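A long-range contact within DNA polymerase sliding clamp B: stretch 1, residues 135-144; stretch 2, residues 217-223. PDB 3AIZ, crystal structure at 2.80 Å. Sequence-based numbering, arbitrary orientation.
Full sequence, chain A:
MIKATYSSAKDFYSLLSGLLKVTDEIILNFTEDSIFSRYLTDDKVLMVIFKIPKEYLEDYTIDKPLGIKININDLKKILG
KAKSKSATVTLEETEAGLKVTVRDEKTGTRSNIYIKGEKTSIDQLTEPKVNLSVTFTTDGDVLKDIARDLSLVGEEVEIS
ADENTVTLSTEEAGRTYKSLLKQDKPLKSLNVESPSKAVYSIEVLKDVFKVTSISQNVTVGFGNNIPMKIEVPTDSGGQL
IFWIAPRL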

ATOM      1  N   THR A 135     -43.250  14.189  16.144  1.00 35.24           N
ATOM      2  CA  THR A 135     -42.181  13.203  16.225  1.00 35.70           C
ATOM      3  C   THR A 135     -42.195  12.316  14.987  1.00 34.83           C
ATOM      4  O   THR A 135     -43.256  11.917  14.513  1.00 37.56           O
ATOM      5  N   PHE A 136     -41.015  12.019  14.459  1.00 30.64           N
ATOM      6  CA  PHE A 136     -40.907  11.100  13.336  1.00 33.65           C
ATOM      7  C   PHE A 136     -39.655  10.243  13.448  1.00 35.83           C
ATOM      8  O   PHE A 136     -38.672  10.643  14.071  1.00 35.67           O
ATOM      9  N   THR A 137     -39.702   9.057  12.854  1.00 33.43           N
ATOM     10  CA  THR A 137     -38.576   8.138  12.904  1.00 35.48           C
ATOM     11  C   THR A 137     -38.076   7.844  11.497  1.00 34.44           C
ATOM     12  O   THR A 137     -38.867   7.677  10.571  1.00 37.83           O
ATOM     13  N   THR A 138     -36.759   7.789  11.340  1.00 32.48           N
ATOM     14  CA  THR A 138     -36.162   7.527  10.039  1.00 35.82           C
ATOM     15  C   THR A 138     -34.739   7.008  10.186  1.00 35.81           C
ATOM     16  O   THR A 138     -34.105   7.199  11.223  1.00 36.69           O
ATOM     17  N   ASP A 139     -34.242   6.349   9.146  1.00 36.16           N
ATOM     18  CA  ASP A 139     -32.868   5.871   9.136  1.00 39.61           C
ATOM     19  C   ASP A 139     -31.912   7.060   9.103  1.00 39.27           C
ATOM     20  O   ASP A 139     -32.142   8.030   8.383  1.00 37.64           O
ATOM     21  N   GLY A 140     -30.844   6.980   9.890  1.00 38.86           N
ATOM     22  CA  GLY A 140     -29.897   8.072  10.015  1.00 37.32           C
ATOM     23  C   GLY A 140     -29.269   8.510   8.705  1.00 36.48           C
ATOM     24  O   GLY A 140     -28.895   9.672   8.548  1.00 34.59           O
ATOM     25  N   ASP A 141     -29.147   7.581   7.763  1.00 37.33           N
ATOM     26  CA  ASP A 141     -28.553   7.887   6.466  1.00 41.07           C
ATOM     27  C   ASP A 141     -29.304   9.012   5.757  1.00 37.96           C
ATOM     28  O   ASP A 141     -28.696   9.874   5.122  1.00 35.12           O
ATOM     29  N   VAL A 142     -30.628   9.001   5.874  1.00 37.32           N
ATOM     30  CA  VAL A 142     -31.450  10.041   5.271  1.00 36.10           C
ATOM     31  C   VAL A 142     -31.118  11.403   5.866  1.00 35.02           C
ATOM     32  O   VAL A 142     -30.889  12.369   5.138  1.00 37.18           O
ATOM     33  N   LEU A 143     -31.094  11.478   7.193  1.00 32.18           N
ATOM     34  CA  LEU A 143     -30.769  12.722   7.878  1.00 32.88           C
ATOM     35  C   LEU A 143     -29.376  13.204   7.485  1.00 34.12           C
ATOM     36  O   LEU A 143     -29.145  14.401   7.323  1.00 33.47           O
ATOM     37  N   LYS A 144     -28.452  12.262   7.327  1.00 33.86           N
ATOM     38  CA  LYS A 144     -27.106  12.590   6.877  1.00 34.90           C
ATOM     39  C   LYS A 144     -27.156  13.213   5.486  1.00 32.82           C
ATOM     40  O   LYS A 144     -26.476  14.200   5.216  1.00 33.12           O
ATOM     41  N   ASN A 217     -32.744   3.827  13.180  1.00 42.31           N
ATOM     42  CA  ASN A 217     -34.033   4.284  13.679  1.00 39.13           C
ATOM     43  C   ASN A 217     -33.903   5.525  14.552  1.00 39.04           C
ATOM     44  O   ASN A 217     -34.107   5.470  15.766  1.00 41.32           O
ATOM     45  N   VAL A 218     -33.564   6.642  13.919  1.00 35.96           N
ATOM     46  CA  VAL A 218     -33.429   7.911  14.616  1.00 32.12           C
ATOM     47  C   VAL A 218     -34.797   8.545  14.838  1.00 34.04           C
ATOM     48  O   VAL A 218     -35.592   8.662  13.907  1.00 35.95           O
ATOM     49  N   THR A 219     -35.069   8.945  16.076  1.00 33.27           N
ATOM     50  CA  THR A 219     -36.321   9.616  16.402  1.00 31.40           C
ATOM     51  C   THR A 219     -36.098  11.114  16.567  1.00 32.44           C
ATOM     52  O   THR A 219     -35.292  11.545  17.391  1.00 31.50           O
ATOM     53  N   VAL A 220     -36.813  11.904  15.773  1.00 31.20           N
ATOM     54  CA  VAL A 220     -36.709  13.355  15.837  1.00 29.83           C
ATOM     55  C   VAL A 220     -38.014  13.956  16.336  1.00 33.20           C
ATOM     56  O   VAL A 220     -39.081  13.679  15.791  1.00 36.45           O
ATOM     57  N   GLY A 221     -37.926  14.775  17.378  1.00 31.94           N
ATOM     58  CA  GLY A 221     -39.096  15.425  17.934  1.00 29.67           C
ATOM     59  C   GLY A 221     -38.909  16.922  18.051  1.00 33.67           C
ATOM     60  O   GLY A 221     -37.809  17.398  18.324  1.00 34.69           O
ATOM     61  N   PHE A 222     -39.988  17.669  17.839  1.00 36.16           N
ATOM     62  CA  PHE A 222     -39.955  19.119  17.991  1.00 35.30           C
ATOM     63  C   PHE A 222     -41.369  19.679  18.084  1.00 36.75           C
ATOM     64  O   PHE A 222     -42.346  18.936  18.013  1.00 39.27           O
ATOM     65  N   GLY A 223     -41.468  20.993  18.248  1.00 36.33           N
ATOM     66  CA  GLY A 223     -42.752  21.661  18.327  1.00 38.30           C
ATOM     67  C   GLY A 223     -42.609  23.131  17.996  1.00 38.51           C
ATOM     68  O   GLY A 223     -41.544  23.570  17.563  1.00 40.48           O
TER

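Strands 135-138 and 218-223 of the sliding clamp run antiparallel, their axes 4.7 Å apart at closest approach, and four backbone hydrogen bonds fix the register. Phe136 and Val220 bond reciprocally, Phe136 N to Val220 O at 2.9 Å and Val220 N to Phe136 O at 2.8 Å. Two residues along each strand the pattern repeats, with Thr138 N to Val218 O at 3.0 Å and Val218 N to Thr138 O at 2.8 Å. At the non-hydrogen-bonded pairs Thr137-Thr219 and Thr135-Gly221 the alpha carbons are closer, and CA-H...O contacts add to the ladder: Thr135 CA lies 3.2 Å from Val220 O, and Thr137 CA lies 3.2 Å from Val218 O.

No side-chain hydrogen bond crosses between the stretches. Two polar side chains bond within stretch 1: Asp139 (chi1 t) occupies the N-cap position of the helix that follows, its OD2 accepting from Asp141 N at 2.9 Å, while Thr138 (t) makes a weak bond from OG1 to Asp139 O at 3.5 Å.

Side chains alternate between the two faces of the ladder, and the faces differ in character. One carries Thr135, Thr137 and Thr219. Thr137 and Thr219, both m, sit across from each other with OG1 of Thr137 3.6 Å from OG1 of Thr219; the Thr137 hydroxyl is hydrogen-bonded elsewhere in the structure. Thr137 CG2 also reaches CB of Asn217 (m) at 4.1 Å, although the CA-to-CB bond of Asn217 points away overall. Thr135 (p) faces Gly221, its CG2 3.9 Å from Gly221 CA; a beta carbon at Gly221 would be tight against that methyl, at about 3.3 Å.

The other face, bearing Phe136, Thr138, Val218 and Val220, is buried and largely apolar. The CB of Phe136 (p, chi2 -92°) points to this face; its ring comes nearer the partner strand and lays one face against Val220 (t). Val220 CB stands 3.7 Å from the ring centroid, 25° off the normal, a CH-pi contact whose closest atoms are Phe136 CZ and Val220 CB at 3.4 Å. The edge of the same ring meets the edge of Phe222 (p, chi2 101°), with Phe136 CE1 4.1 Å from Phe222 CE2.

From the helix, Leu143 (m, t) packs against this face; its CA-to-CB bond points toward the other stretch. Its CD1 touches Val218 CG1 at 3.6 Å and Val220 CG2 at 4.1 Å, so one methyl bridges two valines of the same strand. Val218 (t) also packs CG2 against Gly140 CA at 3.7 Å. Together the stretches bury 547 Å², summed over both sides.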

ATOM      1  CB  THR A 135     -42.304  12.314  17.482  1.00 39.68           C
ATOM      2  OG1 THR A 135     -43.562  11.625  17.468  1.00 41.02           O
ATOM      3  CG2 THR A 135     -42.203  13.152  18.747  1.00 40.83           C
ATOM      4  CB  PHE A 136     -40.939  11.849  11.999  1.00 33.92           C
ATOM      5  CG  PHE A 136     -39.833  12.854  11.829  1.00 31.75           C
ATOM      6  CD1 PHE A 136     -40.019  14.177  12.194  1.00 31.89           C
ATOM      7  CD2 PHE A 136     -38.615  12.481  11.286  1.00 31.25           C
ATOM      8  CE1 PHE A 136     -39.006  15.105  12.029  1.00 34.36           C
ATOM      9  CE2 PHE A 136     -37.599  13.405  11.120  1.00 29.41           C
ATOM     10  CZ  PHE A 136     -37.796  14.718  11.489  1.00 26.54           C
ATOM     11  CB  THR A 137     -38.958   6.820  13.605  1.00 37.32           C
ATOM     12  OG1 THR A 137     -39.628   7.110  14.837  1.00 36.93           O
ATOM     13  CG2 THR A 137     -37.717   5.987  13.893  1.00 35.92           C
ATOM     14  CB  THR A 138     -36.145   8.794   9.165  1.00 32.91           C
ATOM     15  OG1 THR A 138     -35.557   8.491   7.894  1.00 37.87           O
ATOM     16  CG2 THR A 138     -35.343   9.895   9.838  1.00 31.21           C
ATOM     17  CB  ASP A 139     -32.626   4.956   7.936  1.00 43.31           C
ATOM     18  CG  ASP A 139     -31.250   4.319   7.954  1.00 49.89           C
ATOM     19  OD1 ASP A 139     -31.136   3.159   8.406  1.00 54.16           O
ATOM     20  OD2 ASP A 139     -30.282   4.978   7.520  1.00 49.08           O
ATOM     21  CB  ASP A 141     -28.502   6.636   5.586  1.00 43.29           C
ATOM     22  CG  ASP A 141     -27.490   5.617   6.080  1.00 55.06           C
ATOM     23  OD1 ASP A 141     -26.347   6.016   6.396  1.00 52.15           O
ATOM     24  OD2 ASP A 141     -27.833   4.417   6.150  1.00 60.64           O
ATOM     25  CB  VAL A 142     -32.951   9.761   5.461  1.00 36.30           C
ATOM     26  CG1 VAL A 142     -33.774  10.887   4.860  1.00 34.48           C
ATOM     27  CG2 VAL A 142     -33.324   8.425   4.838  1.00 35.44           C
ATOM     28  CB  LEU A 143     -30.871  12.547   9.395  1.00 33.31           C
ATOM     29  CG  LEU A 143     -32.255  12.169   9.929  1.00 34.52           C
ATOM     30  CD1 LEU A 143     -32.216  11.952  11.435  1.00 29.29           C
ATOM     31  CD2 LEU A 143     -33.281  13.231   9.563  1.00 31.87           C
ATOM     32  CB  LYS A 144     -26.224  11.342   6.867  1.00 37.85           C
ATOM     33  CG  LYS A 144     -24.766  11.609   6.533  1.00 37.43           C
ATOM     34  CD  LYS A 144     -23.939  10.343   6.677  1.00 41.25           C
ATOM     35  CE  LYS A 144     -22.457  10.622   6.496  1.00 47.72           C
ATOM     36  NZ  LYS A 144     -21.639   9.395   6.714  1.00 53.29           N
ATOM     37  CB  ASN A 217     -34.738   3.163  14.443  1.00 41.78           C
ATOM     38  CG  ASN A 217     -35.024   1.959  13.568  1.00 47.03           C
ATOM     39  OD1 ASN A 217     -36.075   1.875  12.930  1.00 46.41           O
ATOM     40  ND2 ASN A 217     -34.085   1.020  13.525  1.00 45.49           N
ATOM     41  CB  VAL A 218     -32.548   8.893  13.825  1.00 30.47           C
ATOM     42  CG1 VAL A 218     -32.367  10.186  14.601  1.00 29.74           C
ATOM     43  CG2 VAL A 218     -31.202   8.261  13.514  1.00 33.03           C
ATOM     44  CB  THR A 219     -36.956   9.049  17.687  1.00 35.03           C
ATOM     45  OG1 THR A 219     -37.308   7.676  17.483  1.00 39.81           O
ATOM     46  CG2 THR A 219     -38.206   9.832  18.057  1.00 32.25           C
ATOM     47  CB  VAL A 220     -36.374  13.959  14.462  1.00 30.16           C
ATOM     48  CG1 VAL A 220     -36.324  15.476  14.548  1.00 29.48           C
ATOM     49  CG2 VAL A 220     -35.058  13.402  13.944  1.00 29.46           C
ATOM     50  CB  PHE A 222     -39.198  19.774  16.832  1.00 34.83           C
ATOM     51  CG  PHE A 222     -39.942  19.751  15.526  1.00 34.87           C
ATOM     52  CD1 PHE A 222     -40.606  20.880  15.073  1.00 35.15           C
ATOM     53  CD2 PHE A 222     -39.977  18.604  14.751  1.00 33.62           C
ATOM     54  CE1 PHE A 222     -41.290  20.864  13.871  1.00 33.25           C
ATOM     55  CE2 PHE A 222     -40.660  18.582  13.548  1.00 32.10           C
ATOM     56  CZ  PHE A 222     -41.318  19.713  13.108  1.00 32.00           C
TER